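Local coordinates for protein argonaute (Methanocaldococcus jannaschii, PDB 5G5S), which uses short single-stranded DNA guides to bind complementary target DNA and cut it, possibly as a defence against invading genetic elements, at residues V61-V66 / E101-G106; H112-E117 / C140-K145; D150-L155 / S616-D621; F157-S162 / S274-S279; E289-K292 / F296-N299. All coordinates share one frame; numbering follows the deposited sequence.

Contact 1: residues V61-V66 / E101-G106; sequences VLPYKV and EKLVRG
The puckered ring of Pro63 turns its CB and CG edge toward the helix and meets the backbone carbonyl of Leu103: CB lies 3.2 Å and CG 3.4 Å from Leu103 O. CG also lies near the helix backbone at Gly106, which has no side chain to hold the ring off. This is helix-on-sheet packing in the N-terminal domain, where helix 97-111 lies against the antiparallel four-stranded sheet that includes strand 59-62. Pro63 follows directly on that strand and brings the chain closest to the helix, its CA lying 5.4 Å from the CA of Leu103.

Leu103 contributes the largest share of the buried surface. Its CG sits beside the backbone N (chi1 -69°), which sends both methyls toward Val61. The two side chains cross at about a right angle: Leu103 CD1 lies 3.9 Å from Val61 CG1 and 4.0 Å from Val61 CG2, so one leucine methyl meets both branches of the valine. Val61 also touches Met51 and Ile53 of the neighbouring strand, and Leu103 reaches Val26 of strand 25-31, which places the pair within the apolar layer between helix and sheet. No hydrogen bond joins the two segments. The second leucine methyl lies by the strand backbone, with Leu103 CD2 3.6 Å from Val61 O.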
# COMPACT_ATOMS: atom_id res chain seq x y z
N VAL A 61 27.32 -15.44 -13.39
CA VAL A 61 28.14 -15.74 -12.22
C VAL A 61 27.43 -16.78 -11.34
O VAL A 61 26.23 -16.66 -11.10
CB VAL A 61 28.60 -14.46 -11.44
CG1 VAL A 61 27.41 -13.64 -10.93
CG2 VAL A 61 29.57 -14.79 -10.31
N LEU A 62 28.16 -17.82 -10.94
CA LEU A 62 27.64 -18.90 -10.09
C LEU A 62 28.33 -18.87 -8.71
O LEU A 62 29.53 -18.58 -8.64
CB LEU A 62 27.83 -20.28 -10.74
CG LEU A 62 27.00 -20.61 -11.99
CD1 LEU A 62 27.43 -21.93 -12.58
CD2 LEU A 62 25.50 -20.63 -11.71
N PRO A 63 27.60 -19.22 -7.62
CA PRO A 63 28.24 -19.24 -6.29
C PRO A 63 29.11 -20.48 -6.04
O PRO A 63 29.63 -20.67 -4.94
CB PRO A 63 27.05 -19.17 -5.34
CG PRO A 63 25.94 -19.83 -6.08
CD PRO A 63 26.17 -19.59 -7.54
N TYR A 64 29.27 -21.33 -7.07
CA TYR A 64 30.02 -22.58 -7.01
C TYR A 64 30.67 -22.89 -8.35
O TYR A 64 30.30 -22.32 -9.38
CB TYR A 64 29.09 -23.75 -6.58
CG TYR A 64 27.87 -23.90 -7.46
CD1 TYR A 64 26.72 -23.16 -7.21
CD2 TYR A 64 27.87 -24.76 -8.55
CE1 TYR A 64 25.60 -23.26 -8.03
CE2 TYR A 64 26.75 -24.89 -9.37
CZ TYR A 64 25.61 -24.14 -9.10
OH TYR A 64 24.50 -24.25 -9.89
N LYS A 65 31.65 -23.81 -8.32
CA LYS A 65 32.34 -24.26 -9.52
C LYS A 65 31.59 -25.49 -10.02
O LYS A 65 31.19 -26.35 -9.23
CB LYS A 65 33.81 -24.60 -9.21
CG LYS A 65 34.74 -24.52 -10.42
CD LYS A 65 36.21 -24.63 -10.02
CE LYS A 65 36.85 -23.28 -9.75
NZ LYS A 65 38.20 -23.42 -9.14
N VAL A 66 31.34 -25.54 -11.34
CA VAL A 66 30.66 -26.65 -11.99
C VAL A 66 31.66 -27.44 -12.84
O VAL A 66 32.36 -26.87 -13.68
CB VAL A 66 29.35 -26.23 -12.72
CG1 VAL A 66 29.56 -25.06 -13.68
CG2 VAL A 66 28.68 -27.41 -13.42
N GLU A 101 24.94 -11.25 -1.50
CA GLU A 101 23.74 -11.73 -0.76
C GLU A 101 22.92 -12.70 -1.64
O GLU A 101 22.55 -13.79 -1.19
CB GLU A 101 22.82 -10.55 -0.38
CG GLU A 101 23.34 -9.64 0.71
CD GLU A 101 22.67 -8.27 0.80
OE1 GLU A 101 21.83 -7.96 -0.07
OE2 GLU A 101 23.00 -7.50 1.74
N LYS A 102 22.67 -12.29 -2.90
CA LYS A 102 21.89 -13.09 -3.85
C LYS A 102 22.59 -14.36 -4.27
O LYS A 102 21.92 -15.37 -4.50
CB LYS A 102 21.44 -12.26 -5.06
CG LYS A 102 20.17 -11.47 -4.79
CD LYS A 102 20.43 -9.99 -4.69
CE LYS A 102 19.74 -9.36 -3.50
NZ LYS A 102 20.32 -8.03 -3.15
N LEU A 103 23.93 -14.33 -4.37
CA LEU A 103 24.70 -15.52 -4.73
C LEU A 103 24.72 -16.53 -3.59
O LEU A 103 24.57 -17.72 -3.85
CB LEU A 103 26.10 -15.18 -5.28
CG LEU A 103 26.13 -14.49 -6.67
CD1 LEU A 103 27.50 -14.02 -7.02
CD2 LEU A 103 25.62 -15.39 -7.78
N VAL A 104 24.75 -16.07 -2.33
CA VAL A 104 24.68 -16.93 -1.14
C VAL A 104 23.29 -17.58 -1.08
O VAL A 104 23.18 -18.77 -0.77
CB VAL A 104 25.04 -16.17 0.18
CG1 VAL A 104 24.81 -17.04 1.41
CG2 VAL A 104 26.48 -15.68 0.14
N ARG A 105 22.23 -16.81 -1.45
CA ARG A 105 20.84 -17.28 -1.51
C ARG A 105 20.72 -18.39 -2.54
O ARG A 105 20.17 -19.45 -2.24
CB ARG A 105 19.86 -16.14 -1.81
CG ARG A 105 18.41 -16.48 -1.48
CD ARG A 105 17.45 -15.55 -2.18
NE ARG A 105 16.08 -15.72 -1.70
CZ ARG A 105 15.18 -16.55 -2.24
NH1 ARG A 105 15.51 -17.31 -3.28
NH2 ARG A 105 13.96 -16.64 -1.73
N GLY A 106 21.28 -18.15 -3.73
CA GLY A 106 21.30 -19.13 -4.80
C GLY A 106 22.06 -20.40 -4.43
O GLY A 106 21.67 -21.50 -4.83

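Contact 2: residues H112-E117 / C140-K145; sequences HKIEPE and CEYEVK
Between helix 114-122 and strand 134-147 the backbones stay well apart, the nearest CA atoms, those of Glu115 and Cys140, being 8.4 Å from each other, and the ring of Tyr142 bridges the interval. The motif is a helix N terminus docked on one strand of a long antiparallel hairpin, strands 134-147 and 150-163. Lys113, with positive phi, links helix 97-111 to the new helix and occupies its N-cap position, so Ile114 and Glu115 form the first turn that meets the tyrosine.

Tyr142 CG stands between its own backbone N and carbonyl carbon (chi1 71°), an orientation that lifts the ring off the strand toward the helix. Ile114 CG2 and Glu115 CG then approach the ring, both obliquely: Ile114 CG2 is 3.6 Å from Tyr142 CE2, and Glu115 CG is 3.5 Å from Tyr142 CE1. Beyond CG the glutamate runs extended and crosses the tyrosine at about a right angle, carrying its carboxylate to the hydroxyl end with the two planes 71° apart. Arg105 makes a cation-pi contact with the same ring, and Lys109, a residue that contacts guide DNA, packs beside it. The phenol thus combines apolar burial with one polar tether: Tyr142 OH donates to the anti lone pair of Glu115 OE2 over 2.7 Å.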
# COMPACT_ATOMS: atom_id res chain seq x y z
N HIS A 112 22.42 -26.44 -1.64
CA HIS A 112 22.01 -26.96 -0.34
C HIS A 112 20.53 -27.30 -0.12
O HIS A 112 20.19 -27.84 0.93
CB HIS A 112 22.63 -26.12 0.79
CG HIS A 112 24.12 -26.27 0.87
ND1 HIS A 112 24.71 -27.15 1.76
CD2 HIS A 112 25.08 -25.68 0.12
CE1 HIS A 112 26.01 -27.05 1.55
NE2 HIS A 112 26.28 -26.18 0.57
N LYS A 113 19.68 -27.04 -1.13
CA LYS A 113 18.24 -27.33 -1.12
C LYS A 113 17.52 -26.86 0.16
O LYS A 113 16.94 -27.66 0.90
CB LYS A 113 17.97 -28.82 -1.46
CG LYS A 113 18.50 -29.28 -2.83
CD LYS A 113 17.66 -28.77 -4.01
N ILE A 114 17.58 -25.55 0.43
CA ILE A 114 16.96 -24.93 1.61
C ILE A 114 15.41 -24.96 1.59
O ILE A 114 14.80 -25.16 2.64
CB ILE A 114 17.57 -23.53 1.91
CG1 ILE A 114 17.23 -23.04 3.34
CG2 ILE A 114 17.24 -22.50 0.81
CD1 ILE A 114 18.16 -21.98 3.91
N GLU A 115 14.79 -24.79 0.40
CA GLU A 115 13.33 -24.81 0.21
C GLU A 115 12.67 -26.15 0.59
O GLU A 115 11.72 -26.12 1.38
CB GLU A 115 12.93 -24.36 -1.20
CG GLU A 115 13.25 -22.90 -1.46
CD GLU A 115 12.79 -22.30 -2.77
OE1 GLU A 115 11.97 -22.93 -3.47
OE2 GLU A 115 13.23 -21.16 -3.08
N PRO A 116 13.14 -27.34 0.12
CA PRO A 116 12.51 -28.60 0.55
C PRO A 116 12.70 -28.88 2.04
O PRO A 116 11.81 -29.47 2.66
CB PRO A 116 13.19 -29.66 -0.32
CG PRO A 116 13.81 -28.90 -1.45
CD PRO A 116 14.23 -27.61 -0.84
N GLU A 117 13.85 -28.45 2.63
CA GLU A 117 14.11 -28.66 4.06
C GLU A 117 13.23 -27.78 4.94
O GLU A 117 12.81 -28.23 6.01
CB GLU A 117 15.60 -28.53 4.42
CG GLU A 117 15.98 -29.41 5.60
CD GLU A 117 17.39 -29.29 6.14
OE1 GLU A 117 18.35 -29.60 5.38
OE2 GLU A 117 17.54 -28.97 7.34
N CYS A 140 7.17 -20.58 4.45
CA CYS A 140 8.34 -19.81 4.84
C CYS A 140 8.82 -19.03 3.64
O CYS A 140 8.76 -19.52 2.52
CB CYS A 140 9.45 -20.72 5.36
SG CYS A 140 9.12 -21.45 6.98
N GLU A 141 9.27 -17.81 3.89
CA GLU A 141 9.93 -16.99 2.88
C GLU A 141 11.30 -16.63 3.43
O GLU A 141 11.45 -16.41 4.64
CB GLU A 141 9.12 -15.78 2.38
CG GLU A 141 8.10 -15.20 3.34
CD GLU A 141 7.55 -13.86 2.88
OE1 GLU A 141 7.08 -13.77 1.72
OE2 GLU A 141 7.59 -12.91 3.68
N TYR A 142 12.30 -16.67 2.56
CA TYR A 142 13.67 -16.42 2.97
C TYR A 142 14.44 -15.52 2.01
O TYR A 142 14.14 -15.46 0.82
CB TYR A 142 14.41 -17.74 3.23
CG TYR A 142 14.70 -18.51 1.96
CD1 TYR A 142 13.70 -19.22 1.31
CD2 TYR A 142 15.97 -18.49 1.39
CE1 TYR A 142 13.93 -19.85 0.09
CE2 TYR A 142 16.22 -19.12 0.17
CZ TYR A 142 15.20 -19.81 -0.47
OH TYR A 142 15.46 -20.47 -1.64
N GLU A 143 15.44 -14.84 2.56
CA GLU A 143 16.35 -13.94 1.87
C GLU A 143 17.66 -13.94 2.64
O GLU A 143 17.66 -14.27 3.83
CB GLU A 143 15.77 -12.53 1.94
CG GLU A 143 16.00 -11.68 0.70
CD GLU A 143 15.26 -10.36 0.77
OE1 GLU A 143 15.41 -9.64 1.78
OE2 GLU A 143 14.50 -10.06 -0.18
N VAL A 144 18.77 -13.57 1.99
CA VAL A 144 20.05 -13.44 2.68
C VAL A 144 20.53 -11.99 2.67
O VAL A 144 20.31 -11.28 1.69
CB VAL A 144 21.13 -14.56 2.53
CG1 VAL A 144 20.68 -15.69 1.64
CG2 VAL A 144 22.51 -14.02 2.13
N LYS A 145 21.09 -11.55 3.79
CA LYS A 145 21.56 -10.18 3.98
C LYS A 145 22.96 -10.15 4.51
O LYS A 145 23.29 -10.91 5.42
CB LYS A 145 20.61 -9.37 4.89
CG LYS A 145 19.26 -8.97 4.23
CD LYS A 145 19.38 -8.02 3.01
CE LYS A 145 20.09 -6.72 3.30
NZ LYS A 145 20.43 -5.99 2.05

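Contact 3: residues D150-L155 / S616-D621; sequences DYYLIL and SVFGND
Phe618 and Tyr152 form a T-shaped pair in which the edge of the phenylalanine points at one face of the tyrosine. The ring centroids are 5.3 Å apart and the planes stand at 67°. Phe618 CZ makes the approach, 3.6 Å from Tyr152 CG and equally far from Tyr152 CD1, so it lies over the CG–CD1 bond, at the end of the ring away from the hydroxyl.

The torsions account for this placement. Phe618 extends with CG opposite its backbone N (chi1 -166°), which projects the ring outward from the end of strand 614-618, where a type I' turn from Phe618 to Asp621 reverses the chain. Tyr152 takes the other course: its CG lies beside the backbone N (chi1 -65°), and the ring presents its face as the two side chains cross at about a right angle. Two residues further along the same strand, Ile154 carries CD1 to within 3.7 Å of Phe618 CE2, at an oblique approach, and the two side chains run past each other in opposite directions.

His147 stacks on Phe618. Between the two segments the contact is van der Waals, with a probable edge-to-face electrostatic term, while Gly619 of this PIWI-domain hairpin is hydrogen-bonded through its N to His147 ND1 and through its O to Lys145 NZ, both on strand 134-147.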
# COMPACT_ATOMS: atom_id res chain seq x y z
N ASP A 150 29.28 -10.49 7.79
CA ASP A 150 28.53 -11.73 7.95
C ASP A 150 27.25 -11.78 7.14
O ASP A 150 26.67 -10.74 6.82
CB ASP A 150 28.23 -11.99 9.44
CG ASP A 150 29.47 -12.16 10.31
OD1 ASP A 150 30.41 -12.88 9.88
OD2 ASP A 150 29.49 -11.60 11.43
N TYR A 151 26.82 -13.01 6.81
CA TYR A 151 25.60 -13.30 6.06
C TYR A 151 24.55 -13.85 7.00
O TYR A 151 24.82 -14.76 7.79
CB TYR A 151 25.86 -14.25 4.89
CG TYR A 151 26.81 -13.66 3.88
CD1 TYR A 151 26.35 -12.85 2.84
CD2 TYR A 151 28.19 -13.83 4.01
CE1 TYR A 151 27.23 -12.27 1.93
CE2 TYR A 151 29.08 -13.25 3.11
CZ TYR A 151 28.60 -12.46 2.08
OH TYR A 151 29.46 -11.87 1.20
N TYR A 152 23.36 -13.26 6.92
CA TYR A 152 22.20 -13.60 7.74
C TYR A 152 21.09 -14.07 6.88
O TYR A 152 20.87 -13.49 5.82
CB TYR A 152 21.74 -12.37 8.55
CG TYR A 152 22.76 -11.91 9.57
CD1 TYR A 152 23.82 -11.08 9.21
CD2 TYR A 152 22.70 -12.34 10.90
CE1 TYR A 152 24.77 -10.67 10.13
CE2 TYR A 152 23.67 -11.97 11.83
CZ TYR A 152 24.70 -11.13 11.44
OH TYR A 152 25.64 -10.75 12.37
N LEU A 153 20.37 -15.09 7.32
CA LEU A 153 19.18 -15.51 6.60
C LEU A 153 18.00 -14.83 7.27
O LEU A 153 17.86 -14.90 8.49
CB LEU A 153 18.99 -17.04 6.56
CG LEU A 153 17.90 -17.52 5.56
CD1 LEU A 153 18.46 -17.67 4.15
CD2 LEU A 153 17.26 -18.81 6.01
N ILE A 154 17.19 -14.12 6.47
CA ILE A 154 15.96 -13.48 6.93
C ILE A 154 14.92 -14.58 6.79
O ILE A 154 14.76 -15.14 5.70
CB ILE A 154 15.59 -12.18 6.14
CG1 ILE A 154 16.79 -11.20 6.00
CG2 ILE A 154 14.35 -11.48 6.70
CD1 ILE A 154 17.57 -10.83 7.30
N LEU A 155 14.30 -14.96 7.90
CA LEU A 155 13.33 -16.06 7.92
C LEU A 155 11.94 -15.57 8.35
O LEU A 155 11.77 -15.04 9.45
CB LEU A 155 13.87 -17.19 8.82
CG LEU A 155 13.34 -18.60 8.60
CD1 LEU A 155 13.58 -19.08 7.17
CD2 LEU A 155 14.01 -19.56 9.58
N SER A 616 15.95 1.29 12.21
CA SER A 616 17.32 0.78 12.17
C SER A 616 17.76 0.50 10.73
O SER A 616 16.97 0.69 9.80
CB SER A 616 17.47 -0.45 13.06
OG SER A 616 18.84 -0.75 13.27
N VAL A 617 19.05 0.14 10.53
CA VAL A 617 19.63 -0.15 9.22
C VAL A 617 20.27 -1.54 9.26
O VAL A 617 21.14 -1.79 10.10
CB VAL A 617 20.63 0.95 8.74
CG1 VAL A 617 21.33 0.55 7.44
CG2 VAL A 617 19.94 2.31 8.56
N PHE A 618 19.82 -2.45 8.39
CA PHE A 618 20.39 -3.79 8.34
C PHE A 618 20.90 -4.07 6.93
O PHE A 618 20.09 -4.17 5.99
CB PHE A 618 19.38 -4.85 8.83
CG PHE A 618 19.99 -6.20 9.10
CD1 PHE A 618 20.84 -6.39 10.19
CD2 PHE A 618 19.70 -7.29 8.30
CE1 PHE A 618 21.40 -7.64 10.45
CE2 PHE A 618 20.26 -8.54 8.55
CZ PHE A 618 21.11 -8.71 9.63
N GLY A 619 22.22 -4.14 6.80
CA GLY A 619 22.94 -4.35 5.54
C GLY A 619 22.43 -3.48 4.41
O GLY A 619 21.99 -3.99 3.37
N ASN A 620 22.45 -2.15 4.63
CA ASN A 620 21.94 -1.13 3.69
C ASN A 620 20.41 -0.95 3.63
O ASN A 620 19.95 -0.01 2.99
CB ASN A 620 22.60 -1.20 2.29
CG ASN A 620 24.11 -1.17 2.34
OD1 ASN A 620 24.79 -2.03 1.76
ND2 ASN A 620 24.68 -0.20 3.06
N ASP A 621 19.62 -1.81 4.30
CA ASP A 621 18.15 -1.64 4.30
C ASP A 621 17.69 -0.95 5.56
O ASP A 621 18.11 -1.31 6.65
CB ASP A 621 17.40 -2.99 4.20
CG ASP A 621 17.57 -3.78 2.92
OD1 ASP A 621 17.83 -3.17 1.86
OD2 ASP A 621 17.38 -5.02 2.97

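Contact 4: residues F157-S162 / S274-S279; sequences FRHTAS and SYWRLS
The hydroxyl oxygen of Tyr275 sits among side chains of residues 157-162, on strand 150-163: Tyr275 OH is 3.4 Å from His159 CE1 and 3.5 Å from Phe157 CE2. It reaches Phe157 in the plane of that ring, at its edge, and also stands at the edge of the imidazole. These contacts set the loop between helices 266-271 and 280-293 against the strand.

His159, a residue that contacts guide DNA, lies at the middle of an aromatic cluster. Its CG is beside the backbone N (chi1 -60°), so the imidazole leans toward the loop and offers one face to Trp276. The indole meets it edge-on: Trp276 CZ3 is 3.6 Å from His159 CG, the six-membered ring's centroid is 5.1 Å from that of the imidazole, and the planes stand at 84°, a T-shaped pair. Tyr275 and His159 pair obliquely, with their planes 75° apart. Within the loop, Tyr275 CD2 lies over one face of the indole, near its rim, so the two loop aromatics brace each other as they approach the histidine from different directions.

Met261 touches both His159 and Trp276, and Phe157 also packs on Ile286, Ile287 and Ile290 of helix 280-293. Because the cluster holds the imidazole at a face and along an edge, its rotation should be restricted, consistent with a guide-contacting side chain kept in a defined orientation.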
# COMPACT_ATOMS: atom_id res chain seq x y z
N PHE A 157 7.66 -16.49 8.46
CA PHE A 157 6.64 -17.53 8.42
C PHE A 157 5.30 -16.85 8.14
O PHE A 157 4.88 -15.96 8.89
CB PHE A 157 6.64 -18.34 9.72
CG PHE A 157 5.67 -19.49 9.80
CD1 PHE A 157 5.71 -20.53 8.88
CD2 PHE A 157 4.74 -19.56 10.84
CE1 PHE A 157 4.80 -21.59 8.96
CE2 PHE A 157 3.86 -20.65 10.94
CZ PHE A 157 3.89 -21.65 9.99
N ARG A 158 4.68 -17.20 7.01
CA ARG A 158 3.44 -16.57 6.59
C ARG A 158 2.26 -17.51 6.44
O ARG A 158 2.43 -18.69 6.13
CB ARG A 158 3.65 -15.76 5.30
CG ARG A 158 2.99 -14.40 5.36
CD ARG A 158 4.01 -13.30 5.18
NE ARG A 158 4.12 -12.89 3.79
CZ ARG A 158 3.39 -11.92 3.23
NH1 ARG A 158 2.48 -11.26 3.94
NH2 ARG A 158 3.56 -11.61 1.95
N HIS A 159 1.06 -16.97 6.67
CA HIS A 159 -0.19 -17.70 6.53
C HIS A 159 -1.00 -17.09 5.40
O HIS A 159 -1.27 -15.89 5.41
CB HIS A 159 -0.98 -17.72 7.84
CG HIS A 159 -0.25 -18.37 8.97
ND1 HIS A 159 -0.28 -19.75 9.14
CD2 HIS A 159 0.54 -17.83 9.91
CE1 HIS A 159 0.47 -19.98 10.21
NE2 HIS A 159 0.99 -18.86 10.70
N THR A 160 -1.30 -17.92 4.40
CA THR A 160 -2.09 -17.55 3.23
C THR A 160 -3.44 -18.24 3.30
O THR A 160 -3.51 -19.46 3.39
CB THR A 160 -1.30 -17.73 1.92
OG1 THR A 160 -2.14 -17.40 0.81
CG2 THR A 160 -0.72 -19.14 1.74
N ALA A 161 -4.51 -17.44 3.36
CA ALA A 161 -5.87 -17.95 3.43
C ALA A 161 -6.60 -17.74 2.11
O ALA A 161 -6.41 -16.73 1.43
CB ALA A 161 -6.63 -17.29 4.57
N SER A 162 -7.43 -18.72 1.74
CA SER A 162 -8.22 -18.67 0.52
C SER A 162 -9.70 -18.92 0.79
O SER A 162 -10.07 -19.85 1.53
CB SER A 162 -7.67 -19.60 -0.55
OG SER A 162 -7.39 -20.89 -0.04
N SER A 274 -6.58 -16.42 19.02
CA SER A 274 -5.29 -15.86 19.44
C SER A 274 -4.12 -16.02 18.47
O SER A 274 -3.27 -15.13 18.40
CB SER A 274 -4.90 -16.42 20.81
OG SER A 274 -4.67 -17.81 20.74
N TYR A 275 -4.05 -17.17 17.76
CA TYR A 275 -2.99 -17.50 16.80
C TYR A 275 -2.90 -16.53 15.62
O TYR A 275 -1.81 -16.31 15.09
CB TYR A 275 -3.14 -18.95 16.32
CG TYR A 275 -1.97 -19.48 15.51
CD1 TYR A 275 -0.76 -19.80 16.13
CD2 TYR A 275 -2.08 -19.70 14.14
CE1 TYR A 275 0.32 -20.30 15.39
CE2 TYR A 275 -1.02 -20.21 13.40
CZ TYR A 275 0.19 -20.50 14.03
OH TYR A 275 1.25 -21.00 13.31
N TRP A 276 -4.02 -15.90 15.26
CA TRP A 276 -4.03 -14.96 14.15
C TRP A 276 -3.76 -13.52 14.58
O TRP A 276 -3.51 -12.65 13.75
CB TRP A 276 -5.35 -15.06 13.40
CG TRP A 276 -5.71 -16.46 13.05
CD1 TRP A 276 -6.83 -17.13 13.41
CD2 TRP A 276 -4.92 -17.38 12.29
NE1 TRP A 276 -6.80 -18.41 12.92
CE2 TRP A 276 -5.64 -18.59 12.22
CE3 TRP A 276 -3.68 -17.29 11.65
CZ2 TRP A 276 -5.16 -19.70 11.54
CZ3 TRP A 276 -3.21 -18.40 10.98
CH2 TRP A 276 -3.94 -19.58 10.93
N ARG A 277 -3.83 -13.26 15.88
CA ARG A 277 -3.57 -11.92 16.41
C ARG A 277 -2.32 -11.87 17.29
O ARG A 277 -2.14 -10.95 18.08
CB ARG A 277 -4.79 -11.38 17.16
CG ARG A 277 -5.41 -12.37 18.12
CD ARG A 277 -6.76 -11.88 18.59
NE ARG A 277 -7.25 -12.66 19.71
CZ ARG A 277 -8.46 -12.54 20.22
NH1 ARG A 277 -9.32 -11.67 19.70
NH2 ARG A 277 -8.83 -13.29 21.25
N LEU A 278 -1.48 -12.88 17.16
CA LEU A 278 -0.23 -13.01 17.91
C LEU A 278 0.66 -11.77 17.92
O LEU A 278 0.77 -11.06 16.93
CB LEU A 278 0.56 -14.17 17.33
CG LEU A 278 1.31 -15.08 18.29
CD1 LEU A 278 0.38 -15.54 19.40
CD2 LEU A 278 1.86 -16.27 17.53
N SER A 279 1.33 -11.52 19.05
CA SER A 279 2.24 -10.38 19.19
C SER A 279 3.56 -10.63 18.44
O SER A 279 3.86 -11.77 18.08
CB SER A 279 2.50 -10.09 20.67
OG SER A 279 3.34 -11.07 21.25

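Contact 5: residues E289-K292 / F296-N299; sequences EIAK and FIDN. With MG (magnesium ion), chain B.
Ile297 lays its CD1 methyl against the helix at Ala291, 3.7 Å from Ala291 CA and 3.8 Å from Ala291 CB. Its CG1 stands between its own backbone N and carbonyl carbon (chi1 62°), which turns that branch back toward the last turn of helix 280-293. This apolar touch accompanies a shared magnesium site, to which each segment gives a backbone carbonyl.

The ion is bound by Ala291 O at 2.3 Å and by Ile297 O at 2.4 Å. Asn299 supplies the side-chain ligand, its OD1 2.1 Å from the magnesium, and the carbonyl of Leu294, in the connection between the segments, gives a fourth protein oxygen. Asn299 OD1 and Ala291 O approach to 3.1 Å without a hydrogen bond; the cation they share explains the closeness of two acceptors. The amide reaches the ion by crossing Lys292 at about a right angle, with Lys292 CG 4.0 Å from Asn299 CG. The lysine then runs extended, away from the metal, to a salt bridge between its NZ and Glu289 OE2, at 3.2 Å.

Carbonyls near the C-terminal end of a helix present partial negative charge, which would favour a cation here. With three backbone oxygens and one asparagine oxygen, this is a carbonyl-rich cation site joining a helix C terminus to the loop after it, separate from the residues assigned by similarity to the catalytic manganese ions.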
# COMPACT_ATOMS: atom_id res chain seq x y z
N GLU A 289 11.80 -21.34 16.50
CA GLU A 289 11.55 -22.79 16.42
C GLU A 289 11.91 -23.39 15.06
O GLU A 289 12.39 -24.51 15.01
CB GLU A 289 10.10 -23.14 16.83
CG GLU A 289 9.92 -23.30 18.32
CD GLU A 289 10.95 -24.19 19.02
OE1 GLU A 289 11.11 -25.36 18.62
OE2 GLU A 289 11.63 -23.67 19.93
N ILE A 290 11.69 -22.63 13.96
CA ILE A 290 12.04 -23.04 12.60
C ILE A 290 13.56 -22.93 12.44
O ILE A 290 14.17 -23.80 11.80
CB ILE A 290 11.26 -22.23 11.52
CG1 ILE A 290 9.75 -22.50 11.61
CG2 ILE A 290 11.77 -22.54 10.10
CD1 ILE A 290 8.86 -21.40 10.98
N ALA A 291 14.17 -21.88 13.04
CA ALA A 291 15.61 -21.62 13.04
C ALA A 291 16.37 -22.74 13.72
O ALA A 291 17.44 -23.11 13.25
CB ALA A 291 15.90 -20.31 13.75
N LYS A 292 15.80 -23.28 14.83
CA LYS A 292 16.35 -24.38 15.62
C LYS A 292 16.43 -25.69 14.85
O LYS A 292 17.40 -26.44 15.01
CB LYS A 292 15.55 -24.56 16.92
CG LYS A 292 15.91 -23.55 18.00
CD LYS A 292 15.01 -23.70 19.21
CE LYS A 292 15.16 -22.54 20.16
NZ LYS A 292 14.30 -22.68 21.36
N PHE A 296 21.41 -25.01 8.47
CA PHE A 296 22.17 -23.99 7.76
C PHE A 296 22.48 -22.74 8.56
O PHE A 296 23.42 -22.01 8.22
CB PHE A 296 21.48 -23.61 6.43
CG PHE A 296 21.09 -24.77 5.55
CD1 PHE A 296 22.05 -25.60 4.99
CD2 PHE A 296 19.75 -25.03 5.27
CE1 PHE A 296 21.69 -26.67 4.18
CE2 PHE A 296 19.39 -26.11 4.46
CZ PHE A 296 20.36 -26.92 3.93
N ILE A 297 21.68 -22.46 9.61
CA ILE A 297 21.80 -21.23 10.41
C ILE A 297 22.01 -21.44 11.92
O ILE A 297 21.66 -22.50 12.46
CB ILE A 297 20.57 -20.31 10.14
CG1 ILE A 297 19.23 -21.00 10.58
CG2 ILE A 297 20.55 -19.83 8.68
CD1 ILE A 297 17.95 -20.12 10.54
N ASP A 298 22.53 -20.41 12.61
CA ASP A 298 22.65 -20.37 14.06
C ASP A 298 21.24 -20.05 14.58
O ASP A 298 20.46 -19.38 13.88
CB ASP A 298 23.67 -19.30 14.52
CG ASP A 298 25.11 -19.55 14.12
OD1 ASP A 298 25.53 -20.73 14.07
OD2 ASP A 298 25.85 -18.56 13.93
N ASN A 299 20.90 -20.55 15.76
CA ASN A 299 19.57 -20.44 16.36
C ASN A 299 19.18 -19.08 16.98
O ASN A 299 17.99 -18.78 17.07
CB ASN A 299 19.35 -21.59 17.36
CG ASN A 299 19.62 -22.96 16.77
OD1 ASN A 299 19.45 -23.20 15.56
ND2 ASN A 299 20.07 -23.88 17.60
MG MG B . 19.73 -23.51 13.45

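From the N terminus, contact 1 closes the first loop, joining sheet and helix inside the N-terminal domain. Contact 2 follows in series, closing a shorter loop between the next helix and strand 134-147; the two touch through Glu101–Lys145 and Arg105–Tyr142. Contact 3 spans 461 residues, from strand 150-163 to the PIWI hairpin, and encloses contacts 4 and 5, which follow one another within that span; no contacts cross. Contact 4 joins a later part of strand 150-163 to the loop before helix 280-293, and contact 5 closes a very short loop from that helix's end to the segment after it. Contact 5 also packs on contacts 2 and 3, bringing the helix against their shared sheet.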